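Local coordinates for tryptophan--tRNA ligase (Campylobacter jejuni subsp. jejuni, PDB 3TZL), which catalyses the ATP-dependent attachment of tryptophan to its cognate tRNA, as a homodimeric class I aminoacyl-tRNA synthetase, at residues L16-Y21 and F236-L241; N199-F204 and K208-Q213. All coordinates share one frame; numbering follows the deposited sequence.

Contact 1 of 2, residues L16-Y21 and F236-L241; sequences LHIGNY and FKIAKL. With ADP (adenosine-5'-diphosphate), chain I.
The contact belongs to the 'HIGH' region of a class I synthetase, where the first turn of helix 18-30 meets both segment 236-241 and bound ADP. Between the two segments, the contact is made by Ile18 CD1 alone on the helix 18-30 side. Ile18 CD1 lies 3.8 Å from Ile238 CG2 and 4.1 Å from Leu241 CD1. The Ile18 and Ile238 side chains cross at about a right angle. CG1 of Ile18 sits between the backbone N and the carbonyl carbon (chi1 60°), and the extended chain beyond it carries CD1 out to the two partners.

His17 and Asn20, close to Ile18 in the chain, bind the nucleotide. His17 NE2 donates to ADP O1B (3.1 Å), a beta-phosphate oxygen at the edge of the ring. Asn20 ND2 is shared between ADP O1A at 3.0 Å and the ribose O4' at 3.1 Å. The amide is also held from its other end. Asn20 OD1 accepts from His17 N at 3.0 Å, on a lone pair in the carbonyl plane, and lies over one face of the His17 ring. His17, at the N-cap, and Asn20 form a capping box. His17 ND1 also accepts a weak capping bond from Gly19 N.

The chemistry therefore divides by residue. Ile18 gives the helix start an apolar hold, while the cap fixes His17 and Asn20 with their N-H groups directed at the nucleotide.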
loop_
_atom_site.group_PDB
_atom_site.type_symbol
_atom_site.label_atom_id
_atom_site.label_comp_id
_atom_site.label_asym_id
_atom_site.label_seq_id
_atom_site.Cartn_x
_atom_site.Cartn_y
_atom_site.Cartn_z
ATOM N N LEU B 16 23.698 7.796 15.764
ATOM C CA LEU B 16 23.313 7.351 17.103
ATOM C C LEU B 16 24.269 7.886 18.182
ATOM O O LEU B 16 25.483 7.796 18.035
ATOM C CB LEU B 16 23.294 5.835 17.160
ATOM C CG LEU B 16 22.134 5.150 16.448
ATOM C CD1 LEU B 16 22.356 3.668 16.493
ATOM C CD2 LEU B 16 20.802 5.527 17.103
ATOM N N HIS B 17 23.713 8.444 19.254
ATOM C CA HIS B 17 24.532 8.973 20.342
ATOM C C HIS B 17 24.279 8.253 21.666
ATOM O O HIS B 17 23.344 7.467 21.785
ATOM C CB HIS B 17 24.365 10.496 20.482
ATOM C CG HIS B 17 22.946 10.951 20.633
ATOM N ND1 HIS B 17 22.227 10.775 21.795
ATOM C CD2 HIS B 17 22.125 11.602 19.772
ATOM C CE1 HIS B 17 21.016 11.285 21.641
ATOM N NE2 HIS B 17 20.929 11.790 20.423
ATOM N N ILE B 18 25.112 8.507 22.669
ATOM C CA ILE B 18 24.981 7.763 23.926
ATOM C C ILE B 18 23.653 8.020 24.641
ATOM O O ILE B 18 23.289 7.290 25.558
ATOM C CB ILE B 18 26.171 7.995 24.862
ATOM C CG1 ILE B 18 26.301 9.475 25.224
ATOM C CG2 ILE B 18 27.462 7.486 24.209
ATOM C CD1 ILE B 18 27.346 9.731 26.352
ATOM N N GLY B 19 22.929 9.050 24.207
ATOM C CA GLY B 19 21.600 9.319 24.722
ATOM C C GLY B 19 20.579 8.313 24.203
ATOM O O GLY B 19 19.730 7.832 24.950
ATOM N N ASN B 20 20.657 7.998 22.915
ATOM C CA ASN B 20 19.840 6.930 22.347
ATOM C C ASN B 20 20.153 5.616 23.037
ATOM O O ASN B 20 19.260 4.821 23.311
ATOM C CB ASN B 20 20.095 6.790 20.844
ATOM C CG ASN B 20 19.804 8.065 20.088
ATOM O OD1 ASN B 20 20.694 8.643 19.470
ATOM N ND2 ASN B 20 18.550 8.517 20.135
ATOM N N TYR B 21 21.430 5.397 23.325
ATOM C CA TYR B 21 21.846 4.140 23.925
ATOM C C TYR B 21 21.336 3.970 25.342
ATOM O O TYR B 21 20.620 3.015 25.641
ATOM C CB TYR B 21 23.362 3.978 23.909
ATOM C CG TYR B 21 23.766 2.659 24.512
ATOM C CD1 TYR B 21 23.423 1.471 23.888
ATOM C CD2 TYR B 21 24.446 2.597 25.707
ATOM C CE1 TYR B 21 23.752 0.256 24.424
ATOM C CE2 TYR B 21 24.793 1.373 26.258
ATOM C CZ TYR B 21 24.437 0.206 25.604
ATOM O OH TYR B 21 24.764 -1.021 26.123
ATOM N N PHE B 236 31.819 14.504 34.672
ATOM C CA PHE B 236 31.483 13.491 35.659
ATOM C C PHE B 236 30.110 12.875 35.386
ATOM O O PHE B 236 29.983 11.655 35.362
ATOM C CB PHE B 236 31.552 14.040 37.076
ATOM C CG PHE B 236 31.362 12.992 38.128
ATOM C CD1 PHE B 236 32.451 12.283 38.619
ATOM C CD2 PHE B 236 30.098 12.708 38.625
ATOM C CE1 PHE B 236 32.279 11.311 39.587
ATOM C CE2 PHE B 236 29.923 11.741 39.593
ATOM C CZ PHE B 236 31.011 11.038 40.073
ATOM N N LYS B 237 29.102 13.718 35.167
ATOM C CA LYS B 237 27.747 13.245 34.894
ATOM C C LYS B 237 27.709 12.268 33.717
ATOM O O LYS B 237 26.982 11.276 33.752
ATOM C CB LYS B 237 26.809 14.414 34.607
ATOM C CG LYS B 237 26.492 15.289 35.799
ATOM C CD LYS B 237 25.570 16.431 35.382
ATOM C CE LYS B 237 24.940 17.125 36.583
ATOM N NZ LYS B 237 25.954 17.615 37.562
ATOM N N ILE B 238 28.489 12.550 32.678
ATOM C CA ILE B 238 28.571 11.652 31.533
ATOM C C ILE B 238 29.425 10.407 31.822
ATOM O O ILE B 238 29.100 9.308 31.375
ATOM C CB ILE B 238 29.090 12.378 30.280
ATOM C CG1 ILE B 238 28.104 13.467 29.855
ATOM C CG2 ILE B 238 29.287 11.400 29.115
ATOM C CD1 ILE B 238 28.673 14.394 28.820
ATOM N N ALA B 239 30.501 10.574 32.583
ATOM C CA ALA B 239 31.343 9.435 32.945
ATOM C C ALA B 239 30.570 8.384 33.747
ATOM O O ALA B 239 30.817 7.188 33.593
ATOM C CB ALA B 239 32.564 9.892 33.715
ATOM N N LYS B 240 29.641 8.839 34.590
ATOM C CA LYS B 240 28.846 7.956 35.452
ATOM C C LYS B 240 28.206 6.804 34.689
ATOM O O LYS B 240 28.070 5.700 35.220
ATOM C CB LYS B 240 27.734 8.739 36.159
ATOM C CG LYS B 240 28.213 9.743 37.182
ATOM C CD LYS B 240 27.066 10.618 37.674
ATOM C CE LYS B 240 26.056 9.822 38.491
ATOM N NZ LYS B 240 26.619 9.414 39.807
ATOM N N LEU B 241 27.821 7.081 33.445
ATOM C CA LEU B 241 27.090 6.143 32.607
ATOM C C LEU B 241 27.911 4.906 32.297
ATOM O O LEU B 241 27.367 3.839 32.006
ATOM C CB LEU B 241 26.711 6.823 31.287
ATOM C CG LEU B 241 25.833 8.071 31.357
ATOM C CD1 LEU B 241 25.722 8.711 29.991
ATOM C CD2 LEU B 241 24.449 7.704 31.883
HETATM P PB ADP I . 17.245 13.534 19.149
HETATM O O1B ADP I . 18.737 13.614 19.315
HETATM O O2B ADP I . 16.799 13.421 17.712
HETATM O O3B ADP I . 16.437 14.536 19.949
HETATM P PA ADP I . 16.012 10.991 19.061
HETATM O O1A ADP I . 16.929 10.178 18.181
HETATM O O2A ADP I . 14.789 11.637 18.446
HETATM O O3A ADP I . 16.928 12.103 19.804
HETATM O "O5'" ADP I . 15.532 10.057 20.289
HETATM C "C5'" ADP I . 15.183 8.688 20.081
HETATM C "C4'" ADP I . 15.023 7.986 21.426
HETATM O "O4'" ADP I . 16.238 8.040 22.179
HETATM C "C3'" ADP I . 13.941 8.640 22.265
HETATM O "O3'" ADP I . 12.802 7.777 22.307
HETATM C "C2'" ADP I . 14.531 8.815 23.651
HETATM O "O2'" ADP I . 13.923 7.902 24.571
HETATM C "C1'" ADP I . 15.998 8.453 23.529
HETATM N N9 ADP I . 16.851 9.628 23.859
HETATM C C8 ADP I . 17.327 10.541 22.983
HETATM N N7 ADP I . 18.083 11.485 23.603
HETATM C C5 ADP I . 18.100 11.172 24.911
HETATM C C6 ADP I . 18.714 11.749 26.128
HETATM N N6 ADP I . 19.471 12.873 26.052
HETATM N N1 ADP I . 18.489 11.116 27.303
HETATM C C2 ADP I . 17.731 10.002 27.380
HETATM N N3 ADP I . 17.142 9.421 26.316
HETATM C C4 ADP I . 17.289 9.952 25.078
#

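Contact 2 of 2, residues N199-F204 and K208-Q213; sequences NTIDIF and KTLKKQ
Gln213 reaches from helix 207-215 to the loop 199-204 and is the largest contributor to the contact. Gln213 CB lies 3.7 Å from the carbonyl O of Thr200. CG passes the same oxygen at a similar distance, and Gln213 CD comes to 3.5 Å from Thr200 O. The chain is extended beyond CG (chi2 179°), which brings the amide alongside the loop backbone.

At the tip the two amide atoms take different partners on one residue. Gln213 OE1 accepts from the backbone N of Asp202 at 2.8 Å, with the donor tilted 18° from the carbonyl plane. The same oxygen lies close to Ile201 CA. Gln213 NE2 donates to Asp202 OD2, also at 2.8 Å, in a nearly straight bond. This partner lies in the amide plane of Gln213, but the carboxylate is met from above its own plane. The two planes stand 78° apart. Together the bonds fix the rotation of the amide. The other carboxylate oxygen, Asp202 OD1, accepts from Thr200 OG1 at 3.0 Å, so both Asp202 oxygens are bonded.

One turn earlier on the helix, Leu210 adds an apolar touch. Leu210 CD1 meets Ile201 CG2 at 3.6 Å. Leu210 also packs on helix 262-276, while Ile201 touches Ile18.

The arrangement is a side-chain amide binding both backbone and side chain of one loop residue. It fixes the segment that follows the 'KMSKS' region of this class I synthetase to the next helix.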
loop_
_atom_site.group_PDB
_atom_site.type_symbol
_atom_site.label_atom_id
_atom_site.label_comp_id
_atom_site.label_asym_id
_atom_site.label_seq_id
_atom_site.Cartn_x
_atom_site.Cartn_y
_atom_site.Cartn_z
ATOM N N ASN B 199 24.796 18.718 20.611
ATOM C CA ASN B 199 25.505 18.565 21.864
ATOM C C ASN B 199 25.775 17.090 22.167
ATOM O O ASN B 199 25.863 16.696 23.332
ATOM C CB ASN B 199 24.705 19.216 23.000
ATOM C CG ASN B 199 23.375 18.526 23.254
ATOM O OD1 ASN B 199 22.982 17.596 22.540
ATOM N ND2 ASN B 199 22.676 18.972 24.292
ATOM N N THR B 200 25.889 16.280 21.115
ATOM C CA THR B 200 25.894 14.831 21.280
ATOM C C THR B 200 27.284 14.228 21.479
ATOM O O THR B 200 28.293 14.844 21.192
ATOM C CB THR B 200 25.189 14.113 20.090
ATOM O OG1 THR B 200 25.961 14.268 18.894
ATOM C CG2 THR B 200 23.810 14.696 19.856
ATOM N N ILE B 201 27.310 13.009 21.994
ATOM C CA ILE B 201 28.496 12.169 21.946
ATOM C C ILE B 201 28.091 10.900 21.207
ATOM O O ILE B 201 27.248 10.134 21.683
ATOM C CB ILE B 201 29.017 11.846 23.339
ATOM C CG1 ILE B 201 29.643 13.090 23.959
ATOM C CG2 ILE B 201 30.058 10.733 23.283
ATOM C CD1 ILE B 201 29.965 12.928 25.420
ATOM N N ASP B 202 28.674 10.710 20.025
ATOM C CA ASP B 202 28.273 9.638 19.119
ATOM C C ASP B 202 28.976 8.315 19.430
ATOM O O ASP B 202 30.081 8.287 19.985
ATOM C CB ASP B 202 28.505 10.050 17.657
ATOM C CG ASP B 202 27.759 11.329 17.285
ATOM O OD1 ASP B 202 26.683 11.589 17.854
ATOM O OD2 ASP B 202 28.257 12.083 16.425
ATOM N N ILE B 203 28.310 7.225 19.065
ATOM C CA ILE B 203 28.757 5.880 19.391
ATOM C C ILE B 203 29.687 5.328 18.332
ATOM O O ILE B 203 30.670 4.666 18.644
ATOM C CB ILE B 203 27.558 4.934 19.485
ATOM C CG1 ILE B 203 26.668 5.341 20.659
ATOM C CG2 ILE B 203 28.018 3.496 19.622
ATOM C CD1 ILE B 203 25.420 4.503 20.787
ATOM N N PHE B 204 29.361 5.599 17.073
ATOM C CA PHE B 204 30.063 4.996 15.959
ATOM C C PHE B 204 30.863 6.015 15.153
ATOM O O PHE B 204 30.857 5.994 13.931
ATOM C CB PHE B 204 29.074 4.237 15.063
ATOM C CG PHE B 204 28.372 3.115 15.774
ATOM C CD1 PHE B 204 29.065 1.975 16.146
ATOM C CD2 PHE B 204 27.027 3.206 16.087
ATOM C CE1 PHE B 204 28.428 0.943 16.809
ATOM C CE2 PHE B 204 26.390 2.182 16.765
ATOM C CZ PHE B 204 27.097 1.048 17.120
ATOM N N LYS B 208 38.807 10.547 16.455
ATOM C CA LYS B 208 39.010 11.977 16.257
ATOM C C LYS B 208 37.725 12.751 16.528
ATOM O O LYS B 208 37.736 13.804 17.165
ATOM C CB LYS B 208 39.495 12.262 14.830
ATOM C CG LYS B 208 39.887 13.724 14.586
ATOM C CD LYS B 208 40.078 14.039 13.103
ATOM C CE LYS B 208 38.777 13.859 12.324
ATOM N NZ LYS B 208 37.673 14.734 12.830
ATOM N N THR B 209 36.614 12.224 16.032
ATOM C CA THR B 209 35.318 12.863 16.211
ATOM C C THR B 209 34.841 12.802 17.665
ATOM O O THR B 209 34.232 13.746 18.174
ATOM C CB THR B 209 34.279 12.232 15.276
ATOM O OG1 THR B 209 34.696 12.418 13.917
ATOM C CG2 THR B 209 32.931 12.868 15.475
ATOM N N LEU B 210 35.134 11.693 18.336
ATOM C CA LEU B 210 34.824 11.548 19.758
ATOM C C LEU B 210 35.654 12.526 20.608
ATOM O O LEU B 210 35.119 13.220 21.482
ATOM C CB LEU B 210 35.056 10.097 20.209
ATOM C CG LEU B 210 34.839 9.854 21.705
ATOM C CD1 LEU B 210 33.377 10.116 22.077
ATOM C CD2 LEU B 210 35.293 8.457 22.140
ATOM N N LYS B 211 36.958 12.585 20.342
ATOM C CA LYS B 211 37.846 13.538 21.010
ATOM C C LYS B 211 37.309 14.964 20.888
ATOM O O LYS B 211 37.292 15.722 21.858
ATOM C CB LYS B 211 39.263 13.446 20.432
ATOM C CG LYS B 211 40.328 14.193 21.230
ATOM C CD LYS B 211 41.690 14.123 20.543
ATOM C CE LYS B 211 42.773 14.864 21.332
ATOM N NZ LYS B 211 43.951 15.204 20.481
ATOM N N LYS B 212 36.848 15.307 19.691
ATOM C CA LYS B 212 36.306 16.628 19.392
ATOM C C LYS B 212 35.036 16.894 20.202
ATOM O O LYS B 212 34.876 17.958 20.799
ATOM C CB LYS B 212 36.014 16.717 17.891
ATOM C CG LYS B 212 35.807 18.115 17.335
ATOM C CD LYS B 212 35.472 18.054 15.839
ATOM C CE LYS B 212 34.119 17.353 15.591
ATOM N NZ LYS B 212 33.764 17.187 14.138
ATOM N N GLN B 213 34.139 15.915 20.230
ATOM C CA GLN B 213 32.879 16.061 20.947
ATOM C C GLN B 213 33.108 16.169 22.443
ATOM O O GLN B 213 32.513 17.012 23.110
ATOM C CB GLN B 213 31.951 14.896 20.622
ATOM C CG GLN B 213 31.491 14.952 19.177
ATOM C CD GLN B 213 30.593 13.804 18.773
ATOM O OE1 GLN B 213 30.523 12.765 19.444
ATOM N NE2 GLN B 213 29.897 13.985 17.657
#

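Overall arrangement
Both contacts are largely buried and lie on the same side of the chain's centre, their centres about 11 Å apart. Contact 1 joins residues distant in sequence and is small and apolar between its segments; its polar bonds go to ADP. Contact 2 is local, buries more surface and is mainly polar, with one apolar pair. The loop 199-204 joins them: Ile18 N lies 2.9 Å from Ile201 O, and Leu16 O lies 3.1 Å from Ile203 N, both probable hydrogen bonds. His17 also packs on Thr200. The loop held in contact 2 thus runs beside the 'HIGH' residues of contact 1, and Met193 of the 'KMSKS' region touches Ile18.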